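Local atomic coordinates of cytochrome c552 (Thermochromatium tepidum, PDB entry 5ZE8), a protein that probably carries electrons at low potential through five covalently bound c-type hemes in a thermophilic purple sulfur photosynthetic bacterium. Residues 106-111 with 148-153; 59-64 with 227-232; 134-139 with 221-226. All coordinates share one frame; numbering follows the deposited sequence.

Interaction 1. Residues 106-111 with 148-153. With HEC (heme c), chain C.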
loop_
_atom_site.group_PDB
_atom_site.type_symbol
_atom_site.label_atom_id
_atom_site.label_comp_id
_atom_site.label_asym_id
_atom_site.label_seq_id
_atom_site.Cartn_x
_atom_site.Cartn_y
_atom_site.Cartn_z
ATOM N N ASN A 106 -3.133 11.483 13.409
ATOM C CA ASN A 106 -3.390 12.208 14.641
ATOM C C ASN A 106 -2.794 13.598 14.677
ATOM O O ASN A 106 -3.362 14.454 15.377
ATOM C CB ASN A 106 -2.871 11.400 15.803
ATOM C CG ASN A 106 -3.489 9.979 15.860
ATOM O OD1 ASN A 106 -4.728 9.773 15.707
ATOM N ND2 ASN A 106 -2.626 9.011 16.221
ATOM N N ALA A 107 -1.767 13.804 13.901
ATOM C CA ALA A 107 -1.190 15.181 13.738
ATOM C C ALA A 107 -2.189 16.028 12.955
ATOM O O ALA A 107 -2.474 17.116 13.373
ATOM C CB ALA A 107 0.157 15.139 13.056
ATOM N N ALA A 108 -2.754 15.476 11.864
ATOM C CA ALA A 108 -3.723 16.250 11.116
ATOM C C ALA A 108 -4.946 16.517 12.013
ATOM O O ALA A 108 -5.499 17.609 11.993
ATOM C CB ALA A 108 -4.099 15.467 9.939
ATOM N N ARG A 109 -5.322 15.569 12.878
ATOM C CA ARG A 109 -6.500 15.776 13.752
ATOM C C ARG A 109 -6.284 16.918 14.752
ATOM O O ARG A 109 -7.267 17.615 15.090
ATOM C CB ARG A 109 -6.826 14.501 14.506
ATOM C CG ARG A 109 -8.114 14.557 15.291
ATOM C CD ARG A 109 -8.431 13.172 15.658
ATOM N NE ARG A 109 -9.642 13.062 16.447
ATOM C CZ ARG A 109 -10.178 11.913 16.758
ATOM N NH1 ARG A 109 -9.603 10.767 16.357
ATOM N NH2 ARG A 109 -11.321 11.951 17.506
ATOM N N ASP A 110 -5.040 17.172 15.104
ATOM C CA ASP A 110 -4.658 18.245 16.008
ATOM C C ASP A 110 -4.167 19.496 15.270
ATOM O O ASP A 110 -3.697 20.479 15.907
ATOM C CB ASP A 110 -3.548 17.724 16.964
ATOM C CG ASP A 110 -4.084 16.873 18.045
ATOM O OD1 ASP A 110 -5.345 16.800 18.199
ATOM O OD2 ASP A 110 -3.257 16.155 18.693
ATOM N N GLN A 111 -4.328 19.550 13.931
ATOM C CA GLN A 111 -3.856 20.717 13.119
ATOM C C GLN A 111 -2.407 21.072 13.393
ATOM O O GLN A 111 -2.067 22.282 13.554
ATOM C CB GLN A 111 -4.773 21.970 13.285
ATOM C CG GLN A 111 -4.776 22.973 12.104
ATOM C CD GLN A 111 -5.469 22.522 10.848
ATOM O OE1 GLN A 111 -5.186 23.102 9.762
ATOM N NE2 GLN A 111 -6.367 21.578 10.923
ATOM N N TYR A 148 -9.612 13.678 2.098
ATOM C CA TYR A 148 -8.739 12.483 2.210
ATOM C C TYR A 148 -8.510 12.074 3.637
ATOM O O TYR A 148 -8.558 12.872 4.579
ATOM C CB TYR A 148 -7.379 12.885 1.630
ATOM C CG TYR A 148 -7.335 13.127 0.138
ATOM C CD1 TYR A 148 -7.798 12.217 -0.761
ATOM C CD2 TYR A 148 -6.736 14.234 -0.339
ATOM C CE1 TYR A 148 -7.692 12.423 -2.116
ATOM C CE2 TYR A 148 -6.669 14.471 -1.702
ATOM C CZ TYR A 148 -7.152 13.560 -2.565
ATOM O OH TYR A 148 -7.024 13.757 -3.927
ATOM N N GLY A 149 -8.298 10.789 3.819
ATOM C CA GLY A 149 -7.838 10.244 5.063
ATOM C C GLY A 149 -8.795 10.491 6.172
ATOM O O GLY A 149 -9.991 10.258 5.976
ATOM N N ILE A 150 -8.392 11.015 7.309
ATOM C CA ILE A 150 -9.303 11.214 8.393
ATOM C C ILE A 150 -10.454 12.195 8.050
ATOM O O ILE A 150 -11.509 12.119 8.668
ATOM C CB ILE A 150 -8.639 11.784 9.699
ATOM C CG1 ILE A 150 -7.843 13.096 9.451
ATOM C CG2 ILE A 150 -7.796 10.725 10.340
ATOM C CD1 ILE A 150 -7.534 13.919 10.741
ATOM N N LYS A 151 -10.280 13.025 7.003
ATOM C CA LYS A 151 -11.311 13.962 6.632
ATOM C C LYS A 151 -12.493 13.308 5.905
ATOM O O LYS A 151 -13.589 13.906 5.831
ATOM C CB LYS A 151 -10.728 15.056 5.783
ATOM C CG LYS A 151 -9.631 15.879 6.440
ATOM C CD LYS A 151 -10.052 16.468 7.781
ATOM C CE LYS A 151 -8.882 17.247 8.382
ATOM N NZ LYS A 151 -9.412 18.013 9.567
ATOM N N ALA A 152 -12.344 12.037 5.487
ATOM C CA ALA A 152 -13.398 11.259 4.878
ATOM C C ALA A 152 -14.302 10.583 5.903
ATOM O O ALA A 152 -15.245 9.880 5.507
ATOM C CB ALA A 152 -12.856 10.233 3.905
ATOM N N TYR A 153 -14.042 10.775 7.200
ATOM C CA TYR A 153 -14.784 10.128 8.236
ATOM C C TYR A 153 -15.354 11.075 9.293
ATOM O O TYR A 153 -14.749 12.090 9.605
ATOM C CB TYR A 153 -13.813 9.187 9.057
ATOM C CG TYR A 153 -13.270 8.053 8.201
ATOM C CD1 TYR A 153 -13.924 6.830 8.143
ATOM C CD2 TYR A 153 -12.095 8.161 7.526
ATOM C CE1 TYR A 153 -13.435 5.753 7.398
ATOM C CE2 TYR A 153 -11.600 7.131 6.741
ATOM C CZ TYR A 153 -12.287 5.955 6.662
ATOM O OH TYR A 153 -11.795 4.901 5.879
HETATM FE FE HEC C . 1.132 9.058 0.279
HETATM C CHA HEC C . 2.542 5.949 -0.207
HETATM C CHB HEC C . 4.108 10.488 -0.521
HETATM C CHC HEC C . -0.278 12.089 0.414
HETATM C CHD HEC C . -1.839 7.643 1.066
HETATM N NA HEC C . 2.919 8.442 -0.270
HETATM C C1A HEC C . 3.334 7.078 -0.401
HETATM C C2A HEC C . 4.649 6.999 -0.977
HETATM C C3A HEC C . 5.083 8.252 -1.097
HETATM C C4A HEC C . 4.025 9.118 -0.682
HETATM C CMA HEC C . 6.390 8.726 -1.647
HETATM C CAA HEC C . 5.442 5.769 -1.207
HETATM C CBA HEC C . 6.058 5.348 0.157
HETATM C CGA HEC C . 6.872 4.095 0.198
HETATM O O1A HEC C . 7.515 3.705 1.243
HETATM O O2A HEC C . 6.968 3.326 -0.814
HETATM N NB HEC C . 1.857 10.953 0.071
HETATM C C1B HEC C . 3.092 11.329 -0.183
HETATM C C2B HEC C . 3.173 12.753 -0.095
HETATM C C3B HEC C . 1.944 13.287 0.104
HETATM C C4B HEC C . 1.076 12.077 0.187
HETATM C CMB HEC C . 4.450 13.500 -0.291
HETATM C CAB HEC C . 1.467 14.671 0.195
HETATM C CBB HEC C . 1.957 15.579 -0.775
HETATM N NC HEC C . -0.696 9.731 0.642
HETATM C C1C HEC C . -1.168 11.064 0.601
HETATM C C2C HEC C . -2.562 11.149 0.863
HETATM C C3C HEC C . -3.001 9.870 1.117
HETATM C C4C HEC C . -1.817 9.020 0.983
HETATM C CMC HEC C . -3.348 12.406 0.947
HETATM C CAC HEC C . -4.359 9.403 1.452
HETATM C CBC HEC C . -5.375 9.791 0.535
HETATM N ND HEC C . 0.514 7.217 0.467
HETATM C C1D HEC C . -0.721 6.785 0.831
HETATM C C2D HEC C . -0.824 5.348 0.827
HETATM C C3D HEC C . 0.352 4.880 0.414
HETATM C C4D HEC C . 1.200 6.057 0.187
HETATM C CMD HEC C . -2.062 4.577 1.140
HETATM C CAD HEC C . 0.769 3.411 0.262
HETATM C CBD HEC C . 0.530 3.094 -1.176
HETATM C CGD HEC C . 0.957 1.680 -1.574
HETATM O O1D HEC C . 1.241 0.833 -0.772
HETATM O O2D HEC C . 1.081 1.397 -2.814
HETATM O O HOH W 1 -6.691 19.194 10.069
#
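Ile150 carries nearly all of this packing contact, laying the end of its longer branch against the last helical turn at Ala108 and Arg109. The motif there is a Schellman C-cap: Gln111, with positive phi, is the C-prime residue, its N returns to Ala108 O, and the next amide, Thr112 N, to Ala107 O. The facing residues 150-152 form one short 3-10 turn, seen in the bond from Lys151 N to Tyr148 O, before strand 153-155.

The apolar part rests on a single methyl. Ile150 CD1 approaches Arg109 N to 3.5 Å and also touches the CB of Ala108, at 3.9 Å. A chi1 of 54° sets CG1 between the backbone N and the carbonyl carbon, and CD1 extends from there into the helix backbone. Of the Arg109 side chain only CB takes part, 3.9 Å from Ile150 CD1; its extended chain leads away, and the guanidinium group is bonded by Thr132 and the carbonyl of Ser156. The total buried area of 149 Å² fits so narrow a footprint.

The contact with heme c of chain C falls to Tyr148, whose CD1 lies 3.7 Å from the heme CBC, the outer carbon of a former vinyl arm. The ring meets that carbon obliquely, while its OH bonds to the backbone N of Asp233. Cutting the side chain back to an alanine is likely to uncover the heme carbon CBC and to leave the Asp233 amide without its phenolic partner.

The polar link between the segments runs through one water. It accepts from Lys151 NZ at 3.0 Å and donates to Ala108 O at 2.8 Å. Ala108 O thus takes two bonds, the water's and that of Gln111 N, the latter at 3.0 Å.

Interaction 2. Residues 59-64 with 227-232. With HEC (heme c), chain E.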
loop_
_atom_site.group_PDB
_atom_site.type_symbol
_atom_site.label_atom_id
_atom_site.label_comp_id
_atom_site.label_asym_id
_atom_site.label_seq_id
_atom_site.Cartn_x
_atom_site.Cartn_y
_atom_site.Cartn_z
ATOM N N SER A 59 4.829 -2.724 10.620
ATOM C CA SER A 59 4.117 -2.408 9.395
ATOM C C SER A 59 4.375 -1.005 8.872
ATOM O O SER A 59 4.735 -0.136 9.633
ATOM C CB SER A 59 2.589 -2.542 9.600
ATOM O OG SER A 59 2.042 -1.484 10.366
ATOM N N MET A 60 4.093 -0.798 7.595
ATOM C CA MET A 60 4.209 0.583 7.076
ATOM C C MET A 60 3.231 1.533 7.665
ATOM O O MET A 60 3.436 2.741 7.611
ATOM C CB MET A 60 4.159 0.619 5.571
ATOM C CG MET A 60 5.323 -0.068 4.941
ATOM S SD MET A 60 6.946 0.497 5.452
ATOM C CE MET A 60 6.903 2.237 4.935
ATOM N N HIS A 61 2.114 1.063 8.235
ATOM C CA HIS A 61 1.231 1.959 8.996
ATOM C C HIS A 61 1.966 2.618 10.179
ATOM O O HIS A 61 1.865 3.817 10.384
ATOM C CB HIS A 61 -0.031 1.247 9.478
ATOM C CG HIS A 61 -0.967 0.882 8.399
ATOM N ND1 HIS A 61 -1.615 -0.330 8.314
ATOM C CD2 HIS A 61 -1.365 1.603 7.325
ATOM C CE1 HIS A 61 -2.333 -0.316 7.193
ATOM N NE2 HIS A 61 -2.210 0.834 6.597
ATOM N N ALA A 62 2.709 1.803 10.952
ATOM C CA ALA A 62 3.513 2.377 12.031
ATOM C C ALA A 62 4.689 3.186 11.544
ATOM O O ALA A 62 5.161 4.005 12.330
ATOM C CB ALA A 62 4.078 1.295 12.859
ATOM N N LYS A 63 5.121 3.013 10.318
ATOM C CA LYS A 63 6.242 3.749 9.719
ATOM C C LYS A 63 5.822 4.740 8.679
ATOM O O LYS A 63 6.575 5.019 7.760
ATOM C CB LYS A 63 7.224 2.766 9.109
ATOM C CG LYS A 63 7.661 1.708 10.124
ATOM C CD LYS A 63 8.467 0.585 9.451
ATOM C CE LYS A 63 8.638 -0.620 10.318
ATOM N NZ LYS A 63 9.386 -1.671 9.581
ATOM N N SER A 64 4.613 5.299 8.787
ATOM C CA SER A 64 4.021 6.076 7.657
ATOM C C SER A 64 4.422 7.512 7.579
ATOM O O SER A 64 4.168 8.134 6.575
ATOM C CB SER A 64 2.461 6.000 7.834
ATOM O OG SER A 64 2.015 6.596 8.992
ATOM N N GLY A 227 -10.810 5.670 3.176
ATOM C CA GLY A 227 -10.445 7.117 3.244
ATOM C C GLY A 227 -8.996 7.386 2.825
ATOM O O GLY A 227 -8.644 8.407 2.213
ATOM N N CYS A 228 -8.145 6.456 3.210
ATOM C CA CYS A 228 -6.704 6.545 2.880
ATOM C C CYS A 228 -6.303 5.835 1.661
ATOM O O CYS A 228 -5.217 6.169 1.114
ATOM C CB CYS A 228 -5.871 6.024 4.061
ATOM S SG CYS A 228 -6.261 6.951 5.574
ATOM N N HIS A 229 -7.077 4.840 1.217
ATOM C CA HIS A 229 -6.687 3.987 0.102
ATOM C C HIS A 229 -7.555 4.061 -1.148
ATOM O O HIS A 229 -7.209 3.373 -2.155
ATOM C CB HIS A 229 -6.688 2.570 0.633
ATOM C CG HIS A 229 -5.443 2.249 1.422
ATOM N ND1 HIS A 229 -4.246 1.944 0.778
ATOM C CD2 HIS A 229 -5.233 2.105 2.760
ATOM C CE1 HIS A 229 -3.362 1.656 1.747
ATOM N NE2 HIS A 229 -3.931 1.796 2.941
ATOM N N ASP A 230 -8.638 4.844 -1.153
ATOM C CA ASP A 230 -9.591 4.832 -2.346
ATOM C C ASP A 230 -8.908 5.511 -3.511
ATOM O O ASP A 230 -8.702 4.890 -4.591
ATOM C CB ASP A 230 -10.930 5.456 -1.971
ATOM C CG ASP A 230 -11.863 5.604 -3.097
ATOM O OD1 ASP A 230 -11.645 5.103 -4.156
ATOM O OD2 ASP A 230 -12.815 6.400 -2.951
ATOM N N GLN A 231 -8.482 6.754 -3.304
ATOM C CA GLN A 231 -8.022 7.558 -4.467
ATOM C C GLN A 231 -7.202 8.713 -3.964
ATOM O O GLN A 231 -7.408 9.144 -2.844
ATOM C CB GLN A 231 -9.209 8.024 -5.318
ATOM C CG GLN A 231 -8.837 8.568 -6.676
ATOM C CD GLN A 231 -9.957 8.651 -7.732
ATOM O OE1 GLN A 231 -10.857 7.803 -7.815
ATOM N NE2 GLN A 231 -9.855 9.665 -8.577
ATOM N N ARG A 232 -6.213 9.130 -4.758
ATOM C CA ARG A 232 -5.655 10.443 -4.561
ATOM C C ARG A 232 -5.364 11.011 -5.877
ATOM O O ARG A 232 -4.791 10.304 -6.725
ATOM C CB ARG A 232 -4.374 10.323 -3.703
ATOM C CG ARG A 232 -3.531 11.601 -3.779
ATOM C CD ARG A 232 -2.352 11.638 -2.843
ATOM N NE ARG A 232 -1.560 12.863 -3.059
ATOM C CZ ARG A 232 -0.233 12.900 -3.234
ATOM N NH1 ARG A 232 0.325 14.079 -3.405
ATOM N NH2 ARG A 232 0.523 11.802 -3.290
HETATM FE FE HEC E . -3.067 1.344 4.802
HETATM C CHA HEC E . 0.106 1.287 3.549
HETATM C CHB HEC E . -3.533 -1.897 3.795
HETATM C CHC HEC E . -6.101 1.328 6.381
HETATM C CHD HEC E . -2.827 4.753 5.367
HETATM N NA HEC E . -1.933 -0.001 3.879
HETATM C C1A HEC E . -0.628 0.118 3.428
HETATM C C2A HEC E . -0.168 -1.102 2.807
HETATM C C3A HEC E . -1.239 -1.935 2.846
HETATM C C4A HEC E . -2.286 -1.298 3.596
HETATM C CMA HEC E . -1.302 -3.381 2.348
HETATM C CAA HEC E . 1.135 -1.313 2.125
HETATM C CBA HEC E . 2.177 -1.816 3.122
HETATM C CGA HEC E . 3.539 -1.951 2.435
HETATM O O1A HEC E . 4.071 -0.999 1.828
HETATM O O2A HEC E . 4.215 -3.014 2.567
HETATM N NB HEC E . -4.528 -0.047 5.004
HETATM C C1B HEC E . -4.580 -1.292 4.486
HETATM C C2B HEC E . -5.838 -1.889 4.801
HETATM C C3B HEC E . -6.561 -1.008 5.517
HETATM C C4B HEC E . -5.686 0.158 5.711
HETATM C CMB HEC E . -6.246 -3.288 4.349
HETATM C CAB HEC E . -7.880 -1.166 6.179
HETATM C CBB HEC E . -7.992 -2.359 6.987
HETATM N NC HEC E . -4.196 2.707 5.695
HETATM C C1C HEC E . -5.383 2.543 6.281
HETATM C C2C HEC E . -5.938 3.787 6.874
HETATM C C3C HEC E . -5.018 4.725 6.562
HETATM C C4C HEC E . -3.936 4.090 5.836
HETATM C CMC HEC E . -7.272 3.932 7.590
HETATM C CAC HEC E . -5.029 6.235 6.838
HETATM C CBC HEC E . -5.451 6.711 8.089
HETATM N ND HEC E . -1.674 2.685 4.494
HETATM C C1D HEC E . -1.736 4.048 4.764
HETATM C C2D HEC E . -0.485 4.701 4.414
HETATM C C3D HEC E . 0.338 3.760 3.940
HETATM C C4D HEC E . -0.420 2.482 4.010
HETATM C CMD HEC E . -0.283 6.157 4.571
HETATM C CAD HEC E . 1.768 3.998 3.390
HETATM C CBD HEC E . 2.732 4.510 4.420
HETATM C CGD HEC E . 4.129 4.629 3.822
HETATM O O1D HEC E . 4.579 3.837 2.941
HETATM O O2D HEC E . 4.848 5.582 4.252
#
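His61 and His229 meet through iron rather than through their own surfaces. Their NE2 atoms are 4.2 Å apart, and each lies 2.1 Å from the iron of heme c in chain E; since the two bonds together span the whole gap, the metal sits essentially on the line between them. The imidazole planes are turned by roughly 80° about that line. On the His61 side, CE1 and CD2 lie over the pyrrole nitrogens NB and ND, whereas the edge of His229 runs crosswise, in plane with the meso carbon CHA. The backbone stays remote, with 11.0 Å between the CA atoms of His61 and Cys228, because the porphyrin fills the interval. Buried Met60 adds to the close packing, bending round the propionates with CG 3.5 Å from heme O1A and CE the same distance from O1D. His276 and Gly274 supply hydrogen bonds to the heme.

This is bis-histidine ligation of a c-type heme. Cys225, Cys228 and His229 spell the CXXCH signature, in which Cys228 SG is bonded to heme CAC at 1.9 Å, and the distal ligand comes from the distant residues 59-64. A chi1 of -69° puts the His61 ring beside its own backbone N, from where NE2 reaches the metal.

Away from the heme the packing thins. A type I turn runs from His61 to Ser64, and within it Ala62 N makes a weak 3.4 Å hydrogen bond back to Ser59 OG. Lys63, and likewise Asp230 through Arg232 on the other segment, are partly exposed; Lys63 NZ turns back to Gly58 O.

Interaction 3. Residues 134-139 with 221-226. With HEC (heme c), chain E.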
loop_
_atom_site.group_PDB
_atom_site.type_symbol
_atom_site.label_atom_id
_atom_site.label_comp_id
_atom_site.label_asym_id
_atom_site.label_seq_id
_atom_site.Cartn_x
_atom_site.Cartn_y
_atom_site.Cartn_z
ATOM N N LYS A 134 -15.198 6.403 12.811
ATOM C CA LYS A 134 -16.555 5.975 13.150
ATOM C C LYS A 134 -17.476 5.732 11.953
ATOM O O LYS A 134 -18.037 4.654 11.833
ATOM C CB LYS A 134 -17.198 6.891 14.145
ATOM C CG LYS A 134 -18.529 6.375 14.623
ATOM C CD LYS A 134 -19.100 7.315 15.651
ATOM C CE LYS A 134 -20.431 6.809 16.120
ATOM N NZ LYS A 134 -20.946 7.850 17.052
ATOM N N THR A 135 -17.552 6.704 11.057
ATOM C CA THR A 135 -18.503 6.582 9.920
ATOM C C THR A 135 -17.807 7.087 8.675
ATOM O O THR A 135 -17.360 8.231 8.645
ATOM C CB THR A 135 -19.738 7.419 10.185
ATOM O OG1 THR A 135 -20.322 7.071 11.464
ATOM C CG2 THR A 135 -20.754 7.286 9.077
ATOM N N TYR A 136 -17.740 6.250 7.682
ATOM C CA TYR A 136 -17.134 6.628 6.424
ATOM C C TYR A 136 -18.101 7.397 5.520
ATOM O O TYR A 136 -19.154 6.882 5.157
ATOM C CB TYR A 136 -16.653 5.437 5.692
ATOM C CG TYR A 136 -15.926 5.698 4.365
ATOM C CD1 TYR A 136 -14.940 6.605 4.267
ATOM C CD2 TYR A 136 -16.308 5.038 3.200
ATOM C CE1 TYR A 136 -14.285 6.842 3.078
ATOM C CE2 TYR A 136 -15.660 5.275 1.990
ATOM C CZ TYR A 136 -14.628 6.201 1.944
ATOM O OH TYR A 136 -14.039 6.461 0.714
ATOM N N ASN A 137 -17.729 8.627 5.215
ATOM C CA ASN A 137 -18.575 9.591 4.400
ATOM C C ASN A 137 -18.276 9.583 2.910
ATOM O O ASN A 137 -18.988 10.245 2.168
ATOM C CB ASN A 137 -18.500 10.974 4.963
ATOM C CG ASN A 137 -19.037 11.013 6.372
ATOM O OD1 ASN A 137 -20.094 10.436 6.640
ATOM N ND2 ASN A 137 -18.309 11.640 7.267
ATOM N N GLY A 138 -17.233 8.897 2.488
ATOM C CA GLY A 138 -16.703 8.927 1.166
ATOM C C GLY A 138 -15.712 10.031 0.978
ATOM O O GLY A 138 -15.658 11.026 1.718
ATOM N N ILE A 139 -14.862 9.868 -0.018
ATOM C CA ILE A 139 -13.869 10.866 -0.290
ATOM C C ILE A 139 -14.349 12.113 -1.020
ATOM O O ILE A 139 -13.637 13.109 -1.040
ATOM C CB ILE A 139 -12.585 10.258 -0.933
ATOM C CG1 ILE A 139 -12.880 9.583 -2.217
ATOM C CG2 ILE A 139 -11.907 9.278 0.083
ATOM C CD1 ILE A 139 -11.674 9.332 -3.078
ATOM N N THR A 221 -15.722 -3.987 7.057
ATOM C CA THR A 221 -15.803 -3.742 5.617
ATOM C C THR A 221 -14.697 -2.776 5.154
ATOM O O THR A 221 -13.920 -2.259 5.960
ATOM C CB THR A 221 -17.151 -3.116 5.225
ATOM O OG1 THR A 221 -17.212 -1.730 5.594
ATOM C CG2 THR A 221 -18.277 -3.889 5.893
ATOM N N SER A 222 -14.641 -2.525 3.847
ATOM C CA SER A 222 -13.682 -1.653 3.301
ATOM C C SER A 222 -13.802 -0.252 3.794
ATOM O O SER A 222 -12.846 0.548 3.569
ATOM C CB SER A 222 -13.692 -1.659 1.768
ATOM O OG SER A 222 -14.898 -1.064 1.229
ATOM N N ASP A 223 -14.887 0.122 4.487
ATOM C CA ASP A 223 -14.910 1.419 5.173
ATOM C C ASP A 223 -13.693 1.655 6.052
ATOM O O ASP A 223 -13.354 2.821 6.280
ATOM C CB ASP A 223 -16.188 1.549 6.040
ATOM C CG ASP A 223 -17.465 1.730 5.188
ATOM O OD1 ASP A 223 -17.445 1.690 3.934
ATOM O OD2 ASP A 223 -18.533 1.882 5.813
ATOM N N ALA A 224 -13.109 0.578 6.548
ATOM C CA ALA A 224 -11.948 0.656 7.450
ATOM C C ALA A 224 -10.735 1.181 6.697
ATOM O O ALA A 224 -9.757 1.573 7.400
ATOM C CB ALA A 224 -11.641 -0.691 8.041
ATOM N N CYS A 225 -10.723 1.151 5.365
ATOM C CA CYS A 225 -9.490 1.426 4.614
ATOM C C CYS A 225 -9.666 2.572 3.623
ATOM O O CYS A 225 -8.697 3.171 3.192
ATOM C CB CYS A 225 -9.077 0.163 3.822
ATOM S SG CYS A 225 -9.180 -1.367 4.808
ATOM N N MET A 226 -10.895 2.807 3.133
ATOM C CA MET A 226 -11.060 3.584 1.922
ATOM C C MET A 226 -10.687 5.035 2.031
ATOM O O MET A 226 -10.285 5.602 0.986
ATOM C CB MET A 226 -12.506 3.478 1.327
ATOM C CG MET A 226 -12.826 2.188 0.674
ATOM S SD MET A 226 -11.838 1.925 -0.823
ATOM C CE MET A 226 -10.833 0.901 0.078
HETATM FE FE HEC E . -3.067 1.344 4.802
HETATM C CHA HEC E . 0.106 1.287 3.549
HETATM C CHB HEC E . -3.533 -1.897 3.795
HETATM C CHC HEC E . -6.101 1.328 6.381
HETATM C CHD HEC E . -2.827 4.753 5.367
HETATM N NA HEC E . -1.933 -0.001 3.879
HETATM C C1A HEC E . -0.628 0.118 3.428
HETATM C C2A HEC E . -0.168 -1.102 2.807
HETATM C C3A HEC E . -1.239 -1.935 2.846
HETATM C C4A HEC E . -2.286 -1.298 3.596
HETATM C CMA HEC E . -1.302 -3.381 2.348
HETATM C CAA HEC E . 1.135 -1.313 2.125
HETATM C CBA HEC E . 2.177 -1.816 3.122
HETATM C CGA HEC E . 3.539 -1.951 2.435
HETATM O O1A HEC E . 4.071 -0.999 1.828
HETATM O O2A HEC E . 4.215 -3.014 2.567
HETATM N NB HEC E . -4.528 -0.047 5.004
HETATM C C1B HEC E . -4.580 -1.292 4.486
HETATM C C2B HEC E . -5.838 -1.889 4.801
HETATM C C3B HEC E . -6.561 -1.008 5.517
HETATM C C4B HEC E . -5.686 0.158 5.711
HETATM C CMB HEC E . -6.246 -3.288 4.349
HETATM C CAB HEC E . -7.880 -1.166 6.179
HETATM C CBB HEC E . -7.992 -2.359 6.987
HETATM N NC HEC E . -4.196 2.707 5.695
HETATM C C1C HEC E . -5.383 2.543 6.281
HETATM C C2C HEC E . -5.938 3.787 6.874
HETATM C C3C HEC E . -5.018 4.725 6.562
HETATM C C4C HEC E . -3.936 4.090 5.836
HETATM C CMC HEC E . -7.272 3.932 7.590
HETATM C CAC HEC E . -5.029 6.235 6.838
HETATM C CBC HEC E . -5.451 6.711 8.089
HETATM N ND HEC E . -1.674 2.685 4.494
HETATM C C1D HEC E . -1.736 4.048 4.764
HETATM C C2D HEC E . -0.485 4.701 4.414
HETATM C C3D HEC E . 0.338 3.760 3.940
HETATM C C4D HEC E . -0.420 2.482 4.010
HETATM C CMD HEC E . -0.283 6.157 4.571
HETATM C CAD HEC E . 1.768 3.998 3.390
HETATM C CBD HEC E . 2.732 4.510 4.420
HETATM C CGD HEC E . 4.129 4.629 3.822
HETATM O O1D HEC E . 4.579 3.837 2.941
HETATM O O2D HEC E . 4.848 5.582 4.252
HETATM O O HOH W 2 -18.407 3.334 8.357
#
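Tyr136 and Asp223 bring the two backbones nearest, with CA atoms 5.8 Å apart, where the end of a bulged strand passes a turn with helical phi/psi at residues 222-224. The bulge is of the classic kind, Lys134 and Thr135 both facing Asp154. On the other side an ST turn shapes the chain: Asp223 N donates to Thr221 OG1 at 3.2 Å with an N-H...O angle of 154°.

Tyr136 supplies most of the side-chain contact. Its chi1 of -177° swings the ring away from its own amide and across to the start of the CXXCH helix, where its OH approaches Met226 CB to 3.4 Å. Nearer its root, CD2 lies 3.6 Å from Asp223 OD1; the ring and carboxylate planes are 51° apart and the groups meet obliquely. One ring face is covered from within its own segment, by Gly138 N, 3.5 Å above the centre. Asp223 reaches the strand through water, which accepts from Tyr136 N at 3.1 Å and lies 2.9 Å from Asp223 OD2, to which it may donate. Ile139 adds a looser touch, CG2 to Met226 O.

Two residues after Asp223, Cys225 SG is bonded to CAB of heme c in chain E, 1.9 Å away. The contact thus sets the small antiparallel sheet of strands 133-136 and 153-155 against the junction between helices 216-220 and 226-229, while helix 256-260 packs on Ser222, Ala224, Cys225 and Met226.

In the fold
The three contacts have centres 12 to 13 Å apart and converge on the CXXCH segment that holds heme c of chain E. Interaction 3 contributes the first cysteine of that signature, interaction 2 the second cysteine and both iron ligands. Interaction 1 joins them through Tyr153, whose OH lies 2.6 Å from Asp223 O and 3.0 Å from Gly227 N, and through Gly149 N, 2.9 Å from Gly227 O. Ala152 O and Asn137 N, 2.8 Å apart, join interactions 1 and 3 at the end of the small sheet. Atom FE of HEC chain C lies 9.9 Å from atom FE of HEC chain E, a spacing consistent with rapid electron transfer between them.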